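Local coordinates for XPF endonuclease (Aeropyrum pernix, PDB 2BGW) that cuts DNA as a structure-specific endonuclease of the XPF family, linked to nucleotide excision repair, and probably uses magnesium for cleavage, at the interface of chains A and B. Residues are numbered along the deposited sequence; one frame, centred on the assembly and turned at random. Chains: chain A/B, XPF endonuclease.

Contact 1: the interface of chains A and B. Residues chain A 110, 114-117; chain B 110, 114-117.
Two XPF-family ERCC4 nuclease domains meet here, each offering the end of its helix 99-112 (99-113 in chain B) and the start of strand 116-120, with the local two-fold running between the paired arginines. Hydrogen bonds from the arginines to amide and main-chain oxygens carry the contact. A:Arg116 runs extended from CG to NE (chi2 171°) and brings its guanidinium tip to tip with B:Gln110. Its NH1 reaches the amide oxygen OE1 of B:Gln110 at 3.1 Å, on a lone pair of that oxygen, and its NH2 gives a straighter bond of 2.8 Å to the main-chain O of B:Gly114. Both acceptors lie at the edge of the guanidinium, in its plane, so the pair of bonds fixes how the group is turned. In the twin, B:Arg116 bends at chi3 (121°) and slides past A:Gln110 in the opposite direction, turning NE towards amide oxygen OE1, with the amide and guanidinium planes 56° apart. Amide-to-backbone bonding comes next: NE2 of B:Gln110 donates to O of A:Leu117 at 3.0 Å, from above the carbonyl plane. Stacking adds to this. The two arginines cross at about a right angle and their guanidinium faces overlap off-centre, CZ of A:Arg116 lying 4.0 Å from CZ of B:Arg116; the carbonyls and amide oxygens around them probably offset the repulsion of like charges. An alanine here in chain A removes the donors to B:Gln110 OE1 and B:Gly114 O and B:Arg116's stacking partner, and would probably loosen this part of the interface.

Contact 2: the interface of chains A and B. Residues chain A 37, 159, 162-163, 166; chain B 166-168, 213.
The helix-hairpin-helix (HhH) domains of the two chains pair here: helix 155-165 of chain A lies against the loop 166-168 of chain B, with helix 204-215 of chain B alongside. Packing does the work, since in this patch the nitrogens and oxygens of the two chains stay too far apart to bond. A:Trp159 lays a face of its indole over B:Pro168, whose ring carbon CD sits above the six-membered ring, 3.7 Å from its centroid and offset towards the rim. The main-chain O of B:Ser166 comes instead to the indole edge, 3.3 Å from CZ3 of A:Trp159. What fixes the ring's rotation is its own chain: NE1 donates a nearly straight 2.9 Å bond (166° at H) to the main-chain O of A:Gln37, which approaches in the indole plane. One helical turn on, A:Ile163 crosses B:Phe167 at about a right angle and plants methyl CD1 over the centre of the phenyl face, 3.6 Å from its centroid. The same CD1 touches CG2 of B:Ile213 at 3.6 Å, wedged between ring and aliphatic branch. A:Tyr162, with CG anti to the backbone N (chi1 177°), sets ring carbon CE2 against CB of B:Ser166 at 3.4 Å.

Contact 3: the interface of chains A and B. Residues chain A 212-218; chain B 156, 159-160, 163, 183-186.
Backbone carbonyls and amides at the end of chain A's last helix make the first shell. The main-chain O of A:Leu214 accepts from the backbone N of B:Glu186 at 2.9 Å, a straight bond (162° at H) lying in the carbonyl plane; the hydroxyl OG of B:Ser184 adds a weak one. Two residues on, the O of A:Thr216 takes the amide NE2 of B:Gln160 at 2.8 Å. That glutamine reaches it with its chain extended beyond CG (chi2 165°), and the carbonyl oxygen lies close to its amide plane. Further along, the N of A:Tyr218 donates to the O of B:Gly183 at 2.8 Å, on a lone pair, though with a bent N-H. Around these bonds lies an apolar layer. A:Ile213 forks: CD1 crosses obliquely onto CB of B:Trp159 at 3.9 Å, while CG2 lies beside CD1 of B:Leu185, also at 3.9 Å. B:Val156 presses CG1 between the main chain of A:Ile213 and CB of A:Thr216. Farther out, OG1 of A:Thr216 turns back to the O of A:Lys212 at 3.1 Å, which probably steadies the turn that presents the O of A:Thr216. The C-terminal end of helix 204-215 and the tail 216-218 of one helix-hairpin-helix domain thus lie across helix 156-165, the loop residues 183-184 and the start of helix 185-188 in the other.

Contact 1: the interface of chains A and B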
# COMPACT_ATOMS: atom_id res chain seq x y z
N GLN A 110 -8.03 -3.31 -5.71
CA GLN A 110 -8.74 -2.24 -5.05
C GLN A 110 -9.80 -2.75 -4.10
O GLN A 110 -9.93 -2.24 -3.02
CB GLN A 110 -9.39 -1.33 -6.08
CG GLN A 110 -8.50 -0.24 -6.72
CD GLN A 110 -8.59 1.06 -5.97
OE1 GLN A 110 -8.62 1.07 -4.72
NE2 GLN A 110 -8.65 2.17 -6.70
N GLY A 114 -8.09 -3.54 -0.48
CA GLY A 114 -8.08 -2.10 -0.34
C GLY A 114 -6.90 -1.31 -0.90
O GLY A 114 -6.71 -0.15 -0.53
N ILE A 115 -6.09 -1.90 -1.79
CA ILE A 115 -4.95 -1.18 -2.34
C ILE A 115 -5.48 -0.02 -3.13
O ILE A 115 -6.64 -0.04 -3.55
CB ILE A 115 -4.06 -2.07 -3.19
CG1 ILE A 115 -3.12 -2.88 -2.31
CG2 ILE A 115 -3.17 -1.28 -4.12
CD1 ILE A 115 -3.48 -4.34 -2.23
N ARG A 116 -4.65 1.01 -3.29
CA ARG A 116 -5.02 2.25 -4.00
C ARG A 116 -4.14 2.45 -5.22
O ARG A 116 -2.91 2.27 -5.15
CB ARG A 116 -4.95 3.46 -3.06
CG ARG A 116 -6.03 3.43 -2.02
CD ARG A 116 -5.87 4.46 -0.96
NE ARG A 116 -7.05 4.49 -0.10
CZ ARG A 116 -8.15 5.18 -0.39
NH1 ARG A 116 -8.21 5.87 -1.52
NH2 ARG A 116 -9.19 5.17 0.42
N LEU A 117 -4.77 2.78 -6.34
CA LEU A 117 -4.05 2.90 -7.62
C LEU A 117 -3.98 4.33 -8.02
O LEU A 117 -4.94 5.07 -7.84
CB LEU A 117 -4.74 2.13 -8.72
CG LEU A 117 -4.80 0.62 -8.55
CD1 LEU A 117 -5.79 0.03 -9.53
CD2 LEU A 117 -3.43 -0.06 -8.69
N GLN B 110 -7.48 10.94 -2.88
CA GLN B 110 -7.30 9.70 -2.14
C GLN B 110 -7.02 9.81 -0.62
O GLN B 110 -7.67 9.12 0.17
CB GLN B 110 -6.25 8.84 -2.81
CG GLN B 110 -6.55 8.64 -4.25
CD GLN B 110 -6.20 7.27 -4.70
OE1 GLN B 110 -6.66 6.29 -4.13
NE2 GLN B 110 -5.38 7.19 -5.75
N GLY B 114 -10.63 9.85 0.57
CA GLY B 114 -10.67 8.41 0.61
C GLY B 114 -11.09 7.85 -0.71
O GLY B 114 -11.12 6.65 -0.87
N ILE B 115 -11.41 8.72 -1.64
CA ILE B 115 -11.85 8.36 -2.96
C ILE B 115 -10.81 7.54 -3.73
O ILE B 115 -9.61 7.78 -3.63
CB ILE B 115 -12.20 9.65 -3.70
CG1 ILE B 115 -13.59 10.09 -3.27
CG2 ILE B 115 -12.13 9.52 -5.21
CD1 ILE B 115 -13.83 11.53 -3.56
N ARG B 116 -11.28 6.57 -4.50
CA ARG B 116 -10.39 5.73 -5.28
C ARG B 116 -10.44 6.06 -6.75
O ARG B 116 -11.51 6.27 -7.30
CB ARG B 116 -10.73 4.26 -5.06
CG ARG B 116 -10.66 3.87 -3.61
CD ARG B 116 -11.03 2.45 -3.41
NE ARG B 116 -9.92 1.76 -2.78
CZ ARG B 116 -9.78 1.67 -1.48
NH1 ARG B 116 -10.70 2.21 -0.69
NH2 ARG B 116 -8.74 1.05 -0.98
N LEU B 117 -9.29 6.10 -7.38
CA LEU B 117 -9.24 6.44 -8.77
C LEU B 117 -8.93 5.25 -9.64
O LEU B 117 -8.15 4.38 -9.27
CB LEU B 117 -8.14 7.44 -8.97
CG LEU B 117 -8.27 8.69 -8.13
CD1 LEU B 117 -7.12 9.55 -8.52
CD2 LEU B 117 -9.58 9.39 -8.40

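Contact 2: the interface of chains A and B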
# COMPACT_ATOMS: atom_id res chain seq x y z
N GLN A 37 17.54 -0.17 2.10
CA GLN A 37 16.83 -1.41 1.93
C GLN A 37 15.61 -1.44 2.85
O GLN A 37 15.74 -1.44 4.08
CB GLN A 37 17.75 -2.57 2.22
CG GLN A 37 17.03 -3.91 2.30
CD GLN A 37 17.99 -5.10 2.30
OE1 GLN A 37 19.23 -4.93 2.39
NE2 GLN A 37 17.42 -6.32 2.19
N TRP A 159 11.52 -2.36 9.50
CA TRP A 159 11.94 -3.72 9.72
C TRP A 159 11.59 -4.17 11.11
O TRP A 159 11.19 -5.31 11.31
CB TRP A 159 13.41 -3.80 9.58
CG TRP A 159 13.91 -3.80 8.21
CD1 TRP A 159 14.49 -2.77 7.57
CD2 TRP A 159 13.93 -4.90 7.32
NE1 TRP A 159 14.87 -3.14 6.31
CE2 TRP A 159 14.55 -4.46 6.13
CE3 TRP A 159 13.48 -6.22 7.40
CZ2 TRP A 159 14.75 -5.28 5.03
CZ3 TRP A 159 13.67 -7.04 6.31
CH2 TRP A 159 14.29 -6.57 5.13
N TYR A 162 8.17 -5.11 10.62
CA TYR A 162 8.00 -6.23 9.71
C TYR A 162 8.28 -7.53 10.46
O TYR A 162 7.60 -8.55 10.27
CB TYR A 162 8.95 -6.06 8.50
CG TYR A 162 8.96 -7.19 7.50
CD1 TYR A 162 7.78 -7.71 7.00
CD2 TYR A 162 10.16 -7.72 7.04
CE1 TYR A 162 7.79 -8.76 6.08
CE2 TYR A 162 10.19 -8.75 6.11
CZ TYR A 162 9.00 -9.27 5.65
OH TYR A 162 9.00 -10.29 4.73
N ILE A 163 9.27 -7.47 11.33
CA ILE A 163 9.66 -8.61 12.14
C ILE A 163 8.56 -8.91 13.15
O ILE A 163 8.05 -10.03 13.18
CB ILE A 163 11.08 -8.41 12.70
CG1 ILE A 163 12.02 -8.48 11.50
CG2 ILE A 163 11.43 -9.48 13.72
CD1 ILE A 163 13.36 -7.93 11.68
N SER A 166 5.44 -10.70 11.50
CA SER A 166 5.62 -12.09 11.13
C SER A 166 5.14 -13.07 12.21
O SER A 166 5.01 -14.25 11.95
CB SER A 166 7.07 -12.36 10.73
OG SER A 166 7.95 -12.27 11.85
N SER B 166 12.38 -13.19 7.77
CA SER B 166 12.01 -11.81 7.55
C SER B 166 13.06 -10.79 8.06
O SER B 166 12.76 -9.62 8.24
CB SER B 166 10.60 -11.52 8.08
OG SER B 166 10.43 -11.99 9.39
N PHE B 167 14.30 -11.23 8.25
CA PHE B 167 15.39 -10.33 8.59
C PHE B 167 16.13 -10.08 7.30
O PHE B 167 16.21 -10.97 6.46
CB PHE B 167 16.35 -11.00 9.59
CG PHE B 167 15.91 -10.90 11.03
CD1 PHE B 167 14.93 -11.74 11.54
CD2 PHE B 167 16.48 -9.95 11.87
CE1 PHE B 167 14.52 -11.63 12.86
CE2 PHE B 167 16.06 -9.84 13.20
CZ PHE B 167 15.09 -10.68 13.69
N PRO B 168 16.70 -8.87 7.13
CA PRO B 168 17.40 -8.64 5.87
C PRO B 168 18.50 -9.67 5.61
O PRO B 168 19.32 -9.94 6.50
CB PRO B 168 18.01 -7.24 6.03
CG PRO B 168 17.96 -6.96 7.46
CD PRO B 168 16.75 -7.69 7.99
N ILE B 213 18.59 -3.63 14.06
CA ILE B 213 17.17 -3.91 14.15
C ILE B 213 16.81 -4.33 15.55
O ILE B 213 15.87 -3.83 16.12
CB ILE B 213 16.71 -4.97 13.12
CG1 ILE B 213 16.80 -4.40 11.72
CG2 ILE B 213 15.28 -5.43 13.38
CD1 ILE B 213 16.95 -5.43 10.69

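Contact 3: the interface of chains A and B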
# COMPACT_ATOMS: atom_id res chain seq x y z
N LYS A 212 6.01 -19.31 23.55
CA LYS A 212 6.36 -20.66 23.14
C LYS A 212 7.25 -20.59 21.91
O LYS A 212 8.23 -21.31 21.84
CB LYS A 212 5.13 -21.57 22.91
N ILE A 213 6.95 -19.69 20.97
CA ILE A 213 7.82 -19.56 19.78
C ILE A 213 9.23 -19.03 20.11
O ILE A 213 10.23 -19.49 19.55
CB ILE A 213 7.21 -18.70 18.70
CG1 ILE A 213 6.06 -19.43 18.03
CG2 ILE A 213 8.25 -18.35 17.64
CD1 ILE A 213 5.10 -18.52 17.33
N LEU A 214 9.29 -18.08 21.02
CA LEU A 214 10.53 -17.44 21.36
C LEU A 214 11.47 -18.40 22.05
O LEU A 214 12.69 -18.24 21.97
CB LEU A 214 10.24 -16.28 22.29
CG LEU A 214 9.68 -15.02 21.64
CD1 LEU A 214 9.11 -14.09 22.67
CD2 LEU A 214 10.77 -14.33 20.82
N MET A 215 10.91 -19.43 22.70
CA MET A 215 11.66 -20.28 23.64
C MET A 215 11.81 -21.74 23.27
O MET A 215 12.81 -22.35 23.62
CB MET A 215 11.05 -20.22 25.03
CG MET A 215 10.83 -18.81 25.52
SD MET A 215 11.08 -18.66 27.30
CE MET A 215 12.86 -19.08 27.46
N THR A 216 10.84 -22.33 22.59
CA THR A 216 10.94 -23.75 22.28
C THR A 216 12.20 -24.11 21.46
O THR A 216 12.33 -23.68 20.34
CB THR A 216 9.66 -24.27 21.63
OG1 THR A 216 8.62 -24.31 22.62
CG2 THR A 216 9.88 -25.67 21.10
N PRO A 217 13.13 -24.88 22.06
CA PRO A 217 14.37 -25.31 21.40
C PRO A 217 14.16 -25.99 20.07
O PRO A 217 13.12 -26.57 19.81
CB PRO A 217 14.98 -26.31 22.39
CG PRO A 217 13.96 -26.56 23.41
CD PRO A 217 13.07 -25.37 23.45
N TYR A 218 15.16 -25.93 19.23
CA TYR A 218 15.02 -26.36 17.89
C TYR A 218 15.74 -27.69 17.73
O TYR A 218 16.97 -27.74 17.73
CB TYR A 218 15.62 -25.29 16.98
CG TYR A 218 15.74 -25.65 15.51
CD1 TYR A 218 14.65 -25.50 14.64
CD2 TYR A 218 16.96 -26.10 14.99
CE1 TYR A 218 14.77 -25.81 13.29
CE2 TYR A 218 17.09 -26.42 13.64
CZ TYR A 218 15.99 -26.28 12.79
OH TYR A 218 16.15 -26.60 11.46
N VAL B 156 5.59 -24.91 15.82
CA VAL B 156 6.53 -23.93 16.29
C VAL B 156 7.79 -23.90 15.45
O VAL B 156 8.16 -22.86 14.94
CB VAL B 156 6.78 -24.10 17.78
CG1 VAL B 156 7.98 -23.31 18.23
CG2 VAL B 156 5.54 -23.67 18.54
N TRP B 159 7.16 -21.53 12.27
CA TRP B 159 7.10 -20.13 12.63
C TRP B 159 8.48 -19.55 12.90
O TRP B 159 8.75 -18.39 12.56
CB TRP B 159 6.22 -19.94 13.85
CG TRP B 159 4.77 -20.06 13.55
CD1 TRP B 159 3.95 -21.07 13.92
CD2 TRP B 159 3.98 -19.15 12.80
NE1 TRP B 159 2.68 -20.84 13.46
CE2 TRP B 159 2.67 -19.66 12.77
CE3 TRP B 159 4.25 -17.94 12.15
CZ2 TRP B 159 1.62 -19.01 12.11
CZ3 TRP B 159 3.21 -17.28 11.49
CH2 TRP B 159 1.90 -17.82 11.48
N GLN B 160 9.34 -20.37 13.51
CA GLN B 160 10.70 -19.97 13.83
C GLN B 160 11.47 -19.66 12.56
O GLN B 160 12.13 -18.62 12.48
CB GLN B 160 11.42 -21.05 14.61
CG GLN B 160 11.02 -21.14 16.06
CD GLN B 160 11.46 -22.44 16.73
OE1 GLN B 160 11.95 -23.38 16.09
NE2 GLN B 160 11.26 -22.50 18.05
N ILE B 163 10.04 -16.36 10.85
CA ILE B 163 10.43 -15.12 11.53
C ILE B 163 11.88 -14.75 11.23
O ILE B 163 12.17 -13.65 10.78
CB ILE B 163 10.12 -15.20 13.01
CG1 ILE B 163 8.63 -15.46 13.18
CG2 ILE B 163 10.49 -13.91 13.69
CD1 ILE B 163 8.21 -15.73 14.54
N GLY B 183 19.85 -22.75 18.85
CA GLY B 183 18.75 -23.58 19.32
C GLY B 183 17.45 -22.92 19.77
O GLY B 183 16.48 -23.62 20.05
N SER B 184 17.41 -21.59 19.84
CA SER B 184 16.26 -20.85 20.38
C SER B 184 16.29 -19.45 19.77
O SER B 184 17.38 -18.93 19.45
CB SER B 184 16.38 -20.78 21.91
OG SER B 184 15.39 -19.96 22.51
N LEU B 185 15.13 -18.82 19.59
CA LEU B 185 15.11 -17.48 18.99
C LEU B 185 15.59 -16.50 20.00
O LEU B 185 16.49 -15.70 19.73
CB LEU B 185 13.71 -17.07 18.51
CG LEU B 185 13.19 -17.67 17.20
CD1 LEU B 185 11.83 -17.13 16.90
CD2 LEU B 185 14.12 -17.43 16.03
N GLU B 186 15.02 -16.61 21.19
CA GLU B 186 15.39 -15.77 22.33
C GLU B 186 16.90 -15.71 22.53
O GLU B 186 17.47 -14.66 22.85
CB GLU B 186 14.73 -16.27 23.59
CG GLU B 186 15.19 -15.55 24.80
CD GLU B 186 14.11 -15.48 25.87
OE1 GLU B 186 13.18 -16.35 25.90
OE2 GLU B 186 14.22 -14.54 26.69

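Contact 1 joins the nuclease domains; contacts 2 and 3 join the helix-hairpin-helix domains. Between C-alpha centres, contact 1 lies about 27 Å from contact 2 and 39 Å from contact 3, whereas contacts 2 and 3 are about 17 Å apart. The latter two share Trp159, Ile163 and Ile213, used by opposite chains: helix 155-165 of A and helix 204-215 of B serve contact 2, and the exchanged pair serves contact 3. Contact 1 pairs the same residues across a local two-fold; in contact 2 the Ser166 copies also face each other. Pairing through both domains, polar in contact 1, apolar in 2, mixed in 3, fits the XPF-family dimer.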